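Local coordinates for protein hydrolase (PDB 6IAH) that is a phosphatase of the haloacid dehalogenase superfamily that binds magnesium and acts on diverse substrates, probably including phosphoglycolate, at residues 177-182 with 201-206. Sequence-based numbering, arbitrary orientation.
Sequences YLKPDP and INDELF
Pro180 and Phe206 bring the two backbones together, their CA atoms 3.9 Å apart, where the loop ahead of helix 183-189 passes the first turns of helix 201-213. This is the HAD (haloacid dehalogenase) active site: the loop supplies Lys179, probably the motif III lysine of the HAD fold, and the helix carries Asp203, a known magnesium-site residue whose side chain here stays about 4 Å from the bound ion. A cis peptide bond before Pro180 turns the chain sharply, and Asp181 N closes the bend on Leu178 O at 3.0 Å.

Lysine suits its place because a long apolar shaft ends in a charge. The shaft lies over one face of the Phe206 ring: Lys179 CG sits 3.7 Å from the centre of the Phe206 ring and 8° off the normal, a CH-pi contact. Beyond CD the chain bends (chi3 -76°), and NZ forms a salt bridge with Asp203. Asp6, another magnesium ligand, and the hydroxyl of Tyr196 also bind this ammonium, which thus links both acids.

Phenylalanine offers the lysine a flat, apolar bed; Tyr196 packs edge-to-face with the Phe206 ring, and Asp181 O sits at its edge, 3.2 Å from Phe206 CE1. Pro180, compact and rigid, fits against the helix surface: its CB lies 4.0 Å from Leu205 CG, while its CG rests 3.6 Å from Asn202 ND2. Asp203 is gripped at both oxygens, OD2 accepting the backbone N-H groups of Asp199 and Thr200, while OD1 receives Lys179 NZ on its syn side at 2.7 Å, 18° out of the carboxylate plane.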
ATOM      1  N   TYR A 177     -11.764  -7.026   3.745  1.00 28.12           N
ATOM      2  CA  TYR A 177     -12.121  -5.704   4.299  1.00 31.19           C
ATOM      3  C   TYR A 177     -11.051  -4.705   3.918  1.00 32.63           C
ATOM      4  O   TYR A 177      -9.966  -5.093   3.522  1.00 29.99           O
ATOM      5  CB  TYR A 177     -12.232  -5.725   5.818  1.00 28.85           C
ATOM      6  CG  TYR A 177     -13.289  -6.692   6.313  1.00 30.66           C
ATOM      7  CD1 TYR A 177     -14.628  -6.323   6.335  1.00 33.09           C
ATOM      8  CD2 TYR A 177     -12.964  -7.973   6.685  1.00 30.74           C
ATOM      9  CE1 TYR A 177     -15.597  -7.197   6.757  1.00 32.67           C
ATOM     10  CE2 TYR A 177     -13.962  -8.875   7.070  1.00 34.46           C
ATOM     11  CZ  TYR A 177     -15.267  -8.450   7.126  1.00 33.34           C
ATOM     12  OH  TYR A 177     -16.291  -9.303   7.526  1.00 35.69           O
ATOM     13  N   LEU A 178     -11.388  -3.431   3.955  1.00 29.99           N
ATOM     14  CA  LEU A 178     -10.420  -2.387   3.647  1.00 29.85           C
ATOM     15  C   LEU A 178     -10.493  -1.297   4.712  1.00 31.00           C
ATOM     16  O   LEU A 178     -11.568  -0.749   5.013  1.00 30.91           O
ATOM     17  CB  LEU A 178     -10.629  -1.784   2.244  1.00 34.95           C
ATOM     18  CG  LEU A 178      -9.363  -1.186   1.576  1.00 44.08           C
ATOM     19  CD1 LEU A 178      -8.385  -2.298   1.139  1.00 46.80           C
ATOM     20  CD2 LEU A 178      -9.681  -0.284   0.372  1.00 46.74           C
ATOM     21  N   LYS A 179      -9.340  -0.943   5.264  1.00 27.23           N
ATOM     22  CA  LYS A 179      -9.292   0.210   6.155  1.00 29.05           C
ATOM     23  C   LYS A 179      -9.891   1.400   5.371  1.00 30.59           C
ATOM     24  O   LYS A 179      -9.660   1.483   4.177  1.00 29.04           O
ATOM     25  CB  LYS A 179      -7.835   0.561   6.544  1.00 26.31           C
ATOM     26  CG  LYS A 179      -7.235  -0.532   7.428  1.00 25.92           C
ATOM     27  CD  LYS A 179      -5.847  -0.210   7.879  1.00 26.22           C
ATOM     28  CE  LYS A 179      -4.863  -0.429   6.757  1.00 27.22           C
ATOM     29  NZ  LYS A 179      -3.453  -0.160   7.109  1.00 24.00           N
ATOM     30  N   PRO A 180     -10.603   2.340   6.028  1.00 29.48           N
ATOM     31  CA  PRO A 180     -10.677   2.419   7.471  1.00 27.47           C
ATOM     32  C   PRO A 180     -11.943   1.822   8.031  1.00 25.11           C
ATOM     33  O   PRO A 180     -12.404   2.263   9.073  1.00 28.27           O
ATOM     34  CB  PRO A 180     -10.596   3.906   7.722  1.00 26.21           C
ATOM     35  CG  PRO A 180     -11.286   4.544   6.545  1.00 27.14           C
ATOM     36  CD  PRO A 180     -10.943   3.653   5.390  1.00 28.01           C
ATOM     37  N   ASP A 181     -12.464   0.824   7.350  1.00 24.60           N
ATOM     38  CA  ASP A 181     -13.642   0.077   7.829  1.00 25.97           C
ATOM     39  C   ASP A 181     -13.291  -0.676   9.119  1.00 26.96           C
ATOM     40  O   ASP A 181     -12.497  -1.598   9.107  1.00 26.62           O
ATOM     41  CB  ASP A 181     -14.118  -0.881   6.734  1.00 27.52           C
ATOM     42  CG  ASP A 181     -15.325  -1.735   7.131  1.00 28.92           C
ATOM     43  OD1 ASP A 181     -15.772  -1.615   8.273  1.00 29.44           O
ATOM     44  OD2 ASP A 181     -15.807  -2.560   6.294  1.00 30.47           O
ATOM     45  N   PRO A 182     -13.961  -0.337  10.232  1.00 28.80           N
ATOM     46  CA  PRO A 182     -13.604  -0.935  11.481  1.00 28.11           C
ATOM     47  C   PRO A 182     -13.908  -2.433  11.582  1.00 26.28           C
ATOM     48  O   PRO A 182     -13.370  -3.088  12.464  1.00 24.00           O
ATOM     49  CB  PRO A 182     -14.431  -0.134  12.501  1.00 28.60           C
ATOM     50  CG  PRO A 182     -15.634   0.305  11.743  1.00 30.40           C
ATOM     51  CD  PRO A 182     -15.102   0.593  10.381  1.00 30.50           C
ATOM     52  N   ILE A 201      -2.530   8.750   8.638  1.00 32.53           N
ATOM     53  CA  ILE A 201      -3.789   9.246   9.226  1.00 31.66           C
ATOM     54  C   ILE A 201      -4.955   8.287   8.965  1.00 28.91           C
ATOM     55  O   ILE A 201      -5.856   8.192   9.769  1.00 29.69           O
ATOM     56  CB  ILE A 201      -4.137  10.659   8.654  1.00 37.56           C
ATOM     57  CG1 ILE A 201      -3.030  11.707   8.986  1.00 44.31           C
ATOM     58  CG2 ILE A 201      -5.486  11.162   9.127  1.00 36.71           C
ATOM     59  CD1 ILE A 201      -2.785  11.984  10.458  1.00 46.42           C
ATOM     60  N   ASN A 202      -4.966   7.626   7.818  1.00 30.80           N
ATOM     61  CA  ASN A 202      -6.019   6.652   7.519  1.00 30.44           C
ATOM     62  C   ASN A 202      -6.030   5.511   8.532  1.00 27.40           C
ATOM     63  O   ASN A 202      -7.104   5.016   8.896  1.00 26.00           O
ATOM     64  CB  ASN A 202      -5.945   6.118   6.061  1.00 32.93           C
ATOM     65  CG  ASN A 202      -7.262   5.437   5.632  1.00 35.00           C
ATOM     66  OD1 ASN A 202      -7.335   4.246   5.531  1.00 35.87           O
ATOM     67  ND2 ASN A 202      -8.297   6.227   5.381  1.00 42.04           N
ATOM     68  N   ASP A 203      -4.859   5.105   8.984  1.00 27.16           N
ATOM     69  CA  ASP A 203      -4.733   4.130  10.071  1.00 27.56           C
ATOM     70  C   ASP A 203      -5.333   4.636  11.383  1.00 28.57           C
ATOM     71  O   ASP A 203      -6.040   3.905  12.113  1.00 24.95           O
ATOM     72  CB  ASP A 203      -3.270   3.728  10.285  1.00 27.21           C
ATOM     73  CG  ASP A 203      -2.672   3.003   9.083  1.00 27.82           C
ATOM     74  OD1 ASP A 203      -3.360   2.141   8.450  1.00 25.17           O
ATOM     75  OD2 ASP A 203      -1.505   3.322   8.747  1.00 25.54           O
ATOM     76  N   GLU A 204      -5.095   5.914  11.653  1.00 25.77           N
ATOM     77  CA  GLU A 204      -5.648   6.568  12.843  1.00 27.80           C
ATOM     78  C   GLU A 204      -7.160   6.615  12.812  1.00 26.79           C
ATOM     79  O   GLU A 204      -7.845   6.217  13.780  1.00 27.02           O
ATOM     80  CB  GLU A 204      -5.081   7.978  12.993  1.00 26.81           C
ATOM     81  CG  GLU A 204      -5.390   8.571  14.352  1.00 30.25           C
ATOM     82  CD  GLU A 204      -4.360   9.590  14.793  1.00 34.31           C
ATOM     83  OE1 GLU A 204      -3.985  10.348  13.913  1.00 35.71           O
ATOM     84  OE2 GLU A 204      -3.917   9.603  15.992  1.00 36.37           O
ATOM     85  N   LEU A 205      -7.685   6.968  11.636  1.00 27.08           N
ATOM     86  CA  LEU A 205      -9.124   6.988  11.396  1.00 25.39           C
ATOM     87  C   LEU A 205      -9.764   5.633  11.546  1.00 30.04           C
ATOM     88  O   LEU A 205     -10.897   5.478  12.144  1.00 25.85           O
ATOM     89  CB  LEU A 205      -9.381   7.553   9.989  1.00 26.31           C
ATOM     90  CG  LEU A 205     -10.783   7.539   9.426  1.00 29.01           C
ATOM     91  CD1 LEU A 205     -11.879   8.143  10.335  1.00 29.68           C
ATOM     92  CD2 LEU A 205     -10.764   8.243   8.078  1.00 34.40           C
ATOM     93  N   PHE A 206      -9.082   4.619  10.981  1.00 24.18           N
ATOM     94  CA  PHE A 206      -9.496   3.227  11.149  1.00 22.86           C
ATOM     95  C   PHE A 206      -9.839   2.911  12.619  1.00 24.32           C
ATOM     96  O   PHE A 206     -10.896   2.278  12.972  1.00 23.42           O
ATOM     97  CB  PHE A 206      -8.340   2.346  10.588  1.00 22.43           C
ATOM     98  CG  PHE A 206      -8.448   0.867  10.808  1.00 24.40           C
ATOM     99  CD1 PHE A 206      -9.634   0.168  10.561  1.00 24.79           C
ATOM    100  CD2 PHE A 206      -7.297   0.135  11.143  1.00 24.94           C
ATOM    101  CE1 PHE A 206      -9.683  -1.207  10.669  1.00 26.57           C
ATOM    102  CE2 PHE A 206      -7.357  -1.258  11.237  1.00 26.03           C
ATOM    103  CZ  PHE A 206      -8.560  -1.911  11.039  1.00 25.89           C
TER
HETATM  104  O   HOH W   1      -7.187   1.820   3.200  1.00 34.23           O